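Local coordinates for protein serine acetyltransferase 1, putative (Entamoeba histolytica, PDB 7BW9) that probably transfers an acetyl group to the hydroxyl of L-serine, as serine acetyltransferases do in cysteine biosynthesis, and binds cysteine, at residues A[75-80]-A[147-153]; A[242-248]-A[258-264]. The contacts are given in a common frame with arbitrary orientation. Numbering follows the deposited sequence.

Contact 1 of 2, residues A[75-80]-A[147-153]; sequences SIEAYY and DIEYSRE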
loop_
_atom_site.group_PDB
_atom_site.type_symbol
_atom_site.label_atom_id
_atom_site.label_comp_id
_atom_site.label_asym_id
_atom_site.label_seq_id
_atom_site.Cartn_x
_atom_site.Cartn_y
_atom_site.Cartn_z
ATOM N N SER A 75 -2.315 10.932 -22.749
ATOM C CA SER A 75 -1.797 9.615 -22.394
ATOM C C SER A 75 -2.321 8.539 -23.333
ATOM O O SER A 75 -1.585 7.609 -23.689
ATOM C CB SER A 75 -2.144 9.280 -20.946
ATOM O OG SER A 75 -1.864 10.384 -20.105
ATOM N N ILE A 76 -3.594 8.630 -23.734
ATOM C CA ILE A 76 -4.152 7.602 -24.609
ATOM C C ILE A 76 -3.499 7.667 -25.987
ATOM O O ILE A 76 -3.150 6.630 -26.568
ATOM C CB ILE A 76 -5.688 7.719 -24.688
ATOM C CG1 ILE A 76 -6.313 7.439 -23.316
ATOM C CG2 ILE A 76 -6.248 6.738 -25.708
ATOM C CD1 ILE A 76 -7.792 7.723 -23.252
ATOM N N GLU A 77 -3.287 8.885 -26.510
ATOM C CA GLU A 77 -2.560 9.064 -27.765
ATOM C C GLU A 77 -1.210 8.375 -27.734
ATOM O O GLU A 77 -0.817 7.718 -28.704
ATOM C CB GLU A 77 -2.342 10.546 -28.052
ATOM C CG GLU A 77 -3.555 11.293 -28.514
ATOM C CD GLU A 77 -3.200 12.636 -29.125
ATOM O OE1 GLU A 77 -2.054 12.795 -29.610
ATOM O OE2 GLU A 77 -4.063 13.536 -29.093
ATOM N N ALA A 78 -0.471 8.537 -26.630
ATOM C CA ALA A 78 0.860 7.951 -26.537
ATOM C C ALA A 78 0.806 6.445 -26.734
ATOM O O ALA A 78 1.650 5.873 -27.434
ATOM C CB ALA A 78 1.498 8.307 -25.193
ATOM N N TYR A 79 -0.195 5.784 -26.151
ATOM C CA TYR A 79 -0.323 4.343 -26.331
ATOM C C TYR A 79 -0.947 3.973 -27.676
ATOM O O TYR A 79 -0.694 2.874 -28.184
ATOM C CB TYR A 79 -1.166 3.741 -25.208
ATOM C CG TYR A 79 -0.489 3.596 -23.857
ATOM C CD1 TYR A 79 0.371 2.531 -23.590
ATOM C CD2 TYR A 79 -0.759 4.492 -22.829
ATOM C CE1 TYR A 79 0.961 2.385 -22.346
ATOM C CE2 TYR A 79 -0.176 4.352 -21.584
ATOM C CZ TYR A 79 0.685 3.301 -21.347
ATOM O OH TYR A 79 1.263 3.176 -20.099
ATOM N N TYR A 80 -1.773 4.857 -28.249
ATOM C CA TYR A 80 -2.571 4.563 -29.439
ATOM C C TYR A 80 -2.501 5.690 -30.460
ATOM O O TYR A 80 -1.479 5.868 -31.127
ATOM C CB TYR A 80 -4.040 4.330 -29.071
ATOM C CG TYR A 80 -4.290 3.175 -28.141
ATOM C CD1 TYR A 80 -4.425 1.879 -28.625
ATOM C CD2 TYR A 80 -4.417 3.382 -26.770
ATOM C CE1 TYR A 80 -4.664 0.813 -27.764
ATOM C CE2 TYR A 80 -4.654 2.323 -25.897
ATOM C CZ TYR A 80 -4.774 1.043 -26.398
ATOM O OH TYR A 80 -5.019 0.006 -25.529
ATOM N N ASP A 147 -9.578 1.803 -24.825
ATOM C CA ASP A 147 -8.238 2.111 -24.322
ATOM C C ASP A 147 -7.931 1.174 -23.163
ATOM O O ASP A 147 -8.311 1.437 -22.019
ATOM C CB ASP A 147 -8.128 3.567 -23.883
ATOM C CG ASP A 147 -7.041 3.769 -22.834
ATOM O OD1 ASP A 147 -5.957 3.147 -22.967
ATOM O OD2 ASP A 147 -7.287 4.501 -21.847
ATOM N N ILE A 148 -7.237 0.077 -23.442
ATOM C CA ILE A 148 -6.935 -0.843 -22.356
ATOM C C ILE A 148 -5.624 -0.493 -21.662
ATOM O O ILE A 148 -5.440 -0.863 -20.497
ATOM C CB ILE A 148 -6.934 -2.303 -22.839
ATOM C CG1 ILE A 148 -5.769 -2.562 -23.798
ATOM C CG2 ILE A 148 -8.274 -2.639 -23.479
ATOM C CD1 ILE A 148 -5.721 -3.971 -24.318
ATOM N N GLU A 149 -4.737 0.256 -22.319
ATOM C CA GLU A 149 -3.423 0.523 -21.750
ATOM C C GLU A 149 -3.469 1.661 -20.735
ATOM O O GLU A 149 -3.000 1.505 -19.600
ATOM C CB GLU A 149 -2.424 0.845 -22.857
ATOM C CG GLU A 149 -2.340 -0.175 -23.983
ATOM C CD GLU A 149 -1.218 -1.194 -23.813
ATOM O OE1 GLU A 149 -0.244 -0.911 -23.081
ATOM O OE2 GLU A 149 -1.313 -2.281 -24.427
ATOM N N TYR A 150 -4.004 2.824 -21.121
ATOM C CA TYR A 150 -3.958 3.950 -20.193
ATOM C C TYR A 150 -4.925 3.752 -19.031
ATOM O O TYR A 150 -4.616 4.134 -17.901
ATOM C CB TYR A 150 -4.235 5.284 -20.891
ATOM C CG TYR A 150 -4.500 6.358 -19.857
ATOM C CD1 TYR A 150 -3.471 6.856 -19.063
ATOM C CD2 TYR A 150 -5.787 6.790 -19.598
ATOM C CE1 TYR A 150 -3.718 7.803 -18.088
ATOM C CE2 TYR A 150 -6.047 7.726 -18.631
ATOM C CZ TYR A 150 -5.021 8.232 -17.878
ATOM O OH TYR A 150 -5.321 9.169 -16.920
ATOM N N SER A 151 -6.102 3.161 -19.281
ATOM C CA SER A 151 -7.019 2.883 -18.178
ATOM C C SER A 151 -6.374 1.980 -17.118
ATOM O O SER A 151 -6.676 2.112 -15.926
ATOM C CB SER A 151 -8.314 2.268 -18.710
ATOM O OG SER A 151 -8.086 1.010 -19.312
ATOM N N ARG A 152 -5.463 1.092 -17.532
ATOM C CA ARG A 152 -4.762 0.234 -16.579
ATOM C C ARG A 152 -3.708 1.014 -15.812
ATOM O O ARG A 152 -3.604 0.899 -14.583
ATOM C CB ARG A 152 -4.123 -0.955 -17.301
ATOM C CG ARG A 152 -3.316 -1.875 -16.381
ATOM C CD ARG A 152 -4.233 -2.666 -15.439
ATOM N NE ARG A 152 -3.503 -3.412 -14.413
ATOM C CZ ARG A 152 -3.051 -4.657 -14.563
ATOM N NH1 ARG A 152 -3.238 -5.303 -15.707
ATOM N NH2 ARG A 152 -2.396 -5.252 -13.579
ATOM N N GLU A 153 -2.896 1.798 -16.532
ATOM C CA GLU A 153 -1.953 2.710 -15.895
ATOM C C GLU A 153 -2.656 3.589 -14.864
ATOM O O GLU A 153 -2.185 3.754 -13.732
ATOM C CB GLU A 153 -1.270 3.567 -16.965
ATOM C CG GLU A 153 -0.095 4.397 -16.470
ATOM C CD GLU A 153 0.405 5.386 -17.528
ATOM O OE1 GLU A 153 1.236 4.989 -18.376
ATOM O OE2 GLU A 153 -0.052 6.551 -17.525
#
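The shortest polar link is the hydrogen bond from Tyr79 OH to Glu153 OE1, 2.5 Å. Arg125 of the second subunit meets both partners, forming a salt bridge with Glu153 and a hydrogen bond with Tyr79. The other tyrosine, Tyr80, just past the end of helix 58-79, offers its hydroxyl to the opening turn of helix 148-162: Tyr80 OH accepts from Ile148 N at 3.0 Å and Glu149 N at 3.2 Å. Asp147 is the N-cap of that helix, its OD1 accepting from Tyr150 N at 2.7 Å; the same OD1 lies 3.3 Å from Tyr80 CE2, at the ring edge. Glu149 CB makes a CH-pi contact over the Tyr79 ring, 3.6 Å from its centroid, while the Glu149 carboxylate reaches Ser119 of the second subunit. Beside this, Ile76 CG1 packs 3.8 Å from Tyr150 CD2, and Ser75 CB lies 3.3 Å from Tyr150 CD1; Tyr150 OH bonds to Glu37. The axes of 75-79 and 148-153 come within 8.8 Å, their N-to-C directions 131° apart. Two tyrosine hydroxyls thus tie the end of one helix to the first turns of the other, and the shared Arg125 of the neighbouring subunit makes this intrachain junction part of the subunit interface.

Contact 2 of 2, residues A[242-248]-A[258-264]; sequences ITIGSNV and QNIDQDQ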
loop_
_atom_site.group_PDB
_atom_site.type_symbol
_atom_site.label_atom_id
_atom_site.label_comp_id
_atom_site.label_asym_id
_atom_site.label_seq_id
_atom_site.Cartn_x
_atom_site.Cartn_y
_atom_site.Cartn_z
ATOM N N ILE A 242 -16.910 -18.162 -11.228
ATOM C CA ILE A 242 -17.996 -18.664 -10.412
ATOM C C ILE A 242 -18.934 -17.505 -10.150
ATOM O O ILE A 242 -18.585 -16.337 -10.346
ATOM C CB ILE A 242 -17.487 -19.271 -9.095
ATOM C CG1 ILE A 242 -16.774 -18.204 -8.261
ATOM C CG2 ILE A 242 -16.571 -20.463 -9.384
ATOM C CD1 ILE A 242 -16.038 -18.750 -7.050
ATOM N N THR A 243 -20.132 -17.837 -9.696
ATOM C CA THR A 243 -21.167 -16.859 -9.414
ATOM C C THR A 243 -21.530 -16.939 -7.942
ATOM O O THR A 243 -21.690 -18.038 -7.397
ATOM C CB THR A 243 -22.405 -17.095 -10.288
ATOM O OG1 THR A 243 -22.076 -16.822 -11.652
ATOM C CG2 THR A 243 -23.534 -16.182 -9.874
ATOM N N ILE A 244 -21.625 -15.782 -7.300
ATOM C CA ILE A 244 -22.075 -15.661 -5.918
ATOM C C ILE A 244 -23.426 -14.970 -5.955
ATOM O O ILE A 244 -23.525 -13.815 -6.390
ATOM C CB ILE A 244 -21.083 -14.862 -5.053
ATOM C CG1 ILE A 244 -19.684 -15.496 -5.077
ATOM C CG2 ILE A 244 -21.614 -14.692 -3.625
ATOM C CD1 ILE A 244 -19.679 -16.963 -4.829
ATOM N N GLY A 245 -24.458 -15.658 -5.492
ATOM C CA GLY A 245 -25.790 -15.098 -5.543
ATOM C C GLY A 245 -25.932 -13.854 -4.683
ATOM O O GLY A 245 -25.049 -13.474 -3.910
ATOM N N SER A 246 -27.088 -13.212 -4.827
ATOM C CA SER A 246 -27.433 -12.060 -4.009
ATOM C C SER A 246 -27.662 -12.461 -2.557
ATOM O O SER A 246 -28.019 -13.605 -2.253
ATOM C CB SER A 246 -28.694 -11.393 -4.546
ATOM O OG SER A 246 -28.552 -11.077 -5.916
ATOM N N ASN A 247 -27.451 -11.502 -1.657
ATOM C CA ASN A 247 -27.707 -11.665 -0.221
ATOM C C ASN A 247 -26.825 -12.746 0.409
ATOM O O ASN A 247 -27.239 -13.432 1.345
ATOM C CB ASN A 247 -29.187 -11.965 0.055
ATOM C CG ASN A 247 -30.107 -10.828 -0.359
ATOM O OD1 ASN A 247 -30.921 -10.970 -1.274
ATOM N ND2 ASN A 247 -29.986 -9.697 0.321
ATOM N N VAL A 248 -25.602 -12.903 -0.088
ATOM C CA VAL A 248 -24.639 -13.859 0.447
ATOM C C VAL A 248 -23.657 -13.093 1.325
ATOM O O VAL A 248 -23.220 -11.990 0.962
ATOM C CB VAL A 248 -23.918 -14.610 -0.685
ATOM C CG1 VAL A 248 -22.660 -15.338 -0.165
ATOM C CG2 VAL A 248 -24.878 -15.587 -1.355
ATOM N N GLN A 258 -16.302 -22.400 -5.814
ATOM C CA GLN A 258 -17.519 -22.927 -6.410
ATOM C C GLN A 258 -18.617 -21.875 -6.354
ATOM O O GLN A 258 -18.582 -20.963 -5.523
ATOM C CB GLN A 258 -17.999 -24.184 -5.668
ATOM C CG GLN A 258 -16.918 -25.224 -5.483
ATOM C CD GLN A 258 -17.361 -26.347 -4.579
ATOM O OE1 GLN A 258 -17.639 -26.138 -3.395
ATOM N NE2 GLN A 258 -17.439 -27.548 -5.134
ATOM N N ASN A 259 -19.599 -22.023 -7.243
ATOM C CA ASN A 259 -20.798 -21.200 -7.202
ATOM C C ASN A 259 -21.430 -21.260 -5.821
ATOM O O ASN A 259 -21.309 -22.250 -5.102
ATOM C CB ASN A 259 -21.827 -21.665 -8.235
ATOM C CG ASN A 259 -21.378 -21.444 -9.662
ATOM O OD1 ASN A 259 -20.516 -20.609 -9.937
ATOM N ND2 ASN A 259 -21.991 -22.180 -10.590
ATOM N N ILE A 260 -22.112 -20.183 -5.452
ATOM C CA ILE A 260 -22.829 -20.095 -4.187
ATOM C C ILE A 260 -24.206 -19.515 -4.482
ATOM O O ILE A 260 -24.313 -18.414 -5.036
ATOM C CB ILE A 260 -22.069 -19.238 -3.161
ATOM C CG1 ILE A 260 -20.733 -19.900 -2.822
ATOM C CG2 ILE A 260 -22.877 -19.045 -1.902
ATOM C CD1 ILE A 260 -19.963 -19.166 -1.782
ATOM N N ASP A 261 -25.251 -20.266 -4.147
ATOM C CA ASP A 261 -26.623 -19.829 -4.347
ATOM C C ASP A 261 -26.933 -18.623 -3.460
ATOM O O ASP A 261 -26.222 -18.325 -2.501
ATOM C CB ASP A 261 -27.602 -20.964 -4.025
ATOM C CG ASP A 261 -27.313 -22.228 -4.807
ATOM O OD1 ASP A 261 -26.643 -22.141 -5.862
ATOM O OD2 ASP A 261 -27.768 -23.313 -4.369
ATOM N N GLN A 262 -28.039 -17.956 -3.769
ATOM C CA GLN A 262 -28.460 -16.793 -3.003
ATOM C C GLN A 262 -28.799 -17.166 -1.559
ATOM O O GLN A 262 -28.988 -18.334 -1.215
ATOM C CB GLN A 262 -29.672 -16.142 -3.661
ATOM C CG GLN A 262 -30.903 -17.030 -3.679
ATOM C CD GLN A 262 -32.016 -16.449 -4.527
ATOM O OE1 GLN A 262 -31.884 -16.330 -5.743
ATOM N NE2 GLN A 262 -33.119 -16.076 -3.885
ATOM N N ASP A 263 -28.843 -16.140 -0.703
ATOM C CA ASP A 263 -29.311 -16.244 0.687
ATOM C C ASP A 263 -28.468 -17.195 1.539
ATOM O O ASP A 263 -28.968 -17.772 2.508
ATOM C CB ASP A 263 -30.788 -16.649 0.743
ATOM C CG ASP A 263 -31.690 -15.663 0.009
ATOM O OD1 ASP A 263 -31.546 -14.437 0.233
ATOM O OD2 ASP A 263 -32.535 -16.108 -0.798
ATOM N N GLN A 264 -27.186 -17.348 1.207
ATOM C CA GLN A 264 -26.270 -18.203 1.952
ATOM C C GLN A 264 -25.337 -17.393 2.844
ATOM O O GLN A 264 -24.836 -16.337 2.443
ATOM C CB GLN A 264 -25.415 -19.042 1.002
ATOM C CG GLN A 264 -26.180 -19.984 0.119
ATOM C CD GLN A 264 -26.962 -20.974 0.925
ATOM O OE1 GLN A 264 -26.406 -21.924 1.465
ATOM N NE2 GLN A 264 -28.260 -20.744 1.035
#
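Ile260 lies over Ile244, with Ile244 CD1 3.7 Å from Ile260 CB, and Ile260 CG2 lies 4.0 Å from Val248 CG2, so aliphatic side chains on successive coils pile up. The backbones run parallel beside them. Ile260 N donates to Thr243 O at 2.9 Å and Gly245 N to Ile260 O at 2.8 Å, which makes Ile260 and Ile244 a single parallel beta bridge. Before it, Asn259 stands in for a backbone acceptor: its side-chain OD1 accepts a hydrogen bond from Thr243 N at 2.8 Å. At Gly245 the two segments close to a CA-CA distance of 4.1 Å with Gln262, and a CB there would clash with Gln262 N. Around the corner, Asp263 N donates to Ser246 O at 3.1 Å; Asn247 and Asp263 both have positive phi and psi, so the two turns stack in the same shape. Val248 CA then approaches Gln264 O at 3.2 Å in a CA-H...O contact. Ile244 also makes backbone hydrogen bonds to Thr225 and Gly227 of the preceding coil, while Gln264 continues into an antiparallel pairing with a strand of the second subunit. Stacked parallel coils with matching corners and aliphatic residues in file are the hallmark of the left-handed beta-helix of hexapeptide-repeat transferases.

Overall arrangement
The contacts follow one another along the chain, contact 1 closing before contact 2 opens. Their centres are 35 Å apart and their nearest atoms about 19 Å, so they do not touch. Contact 1 belongs to the helical part, joining helices 58-79 and 148-162, the latter leading into the first strand, 165-166. Contact 2 lies near the far end of the beta-helix that follows, joining strand 243-244 and the turn after it to the next coil, which enters strand 264-267. They share no helix or sheet, yet both adjoin the second subunit, so residues of the helical part and of the last coils meet that subunit at two separate places. Each contact has a side chain, Ile148 in contact 1 and Ile242 in contact 2, about 12 Å from a bound cysteine.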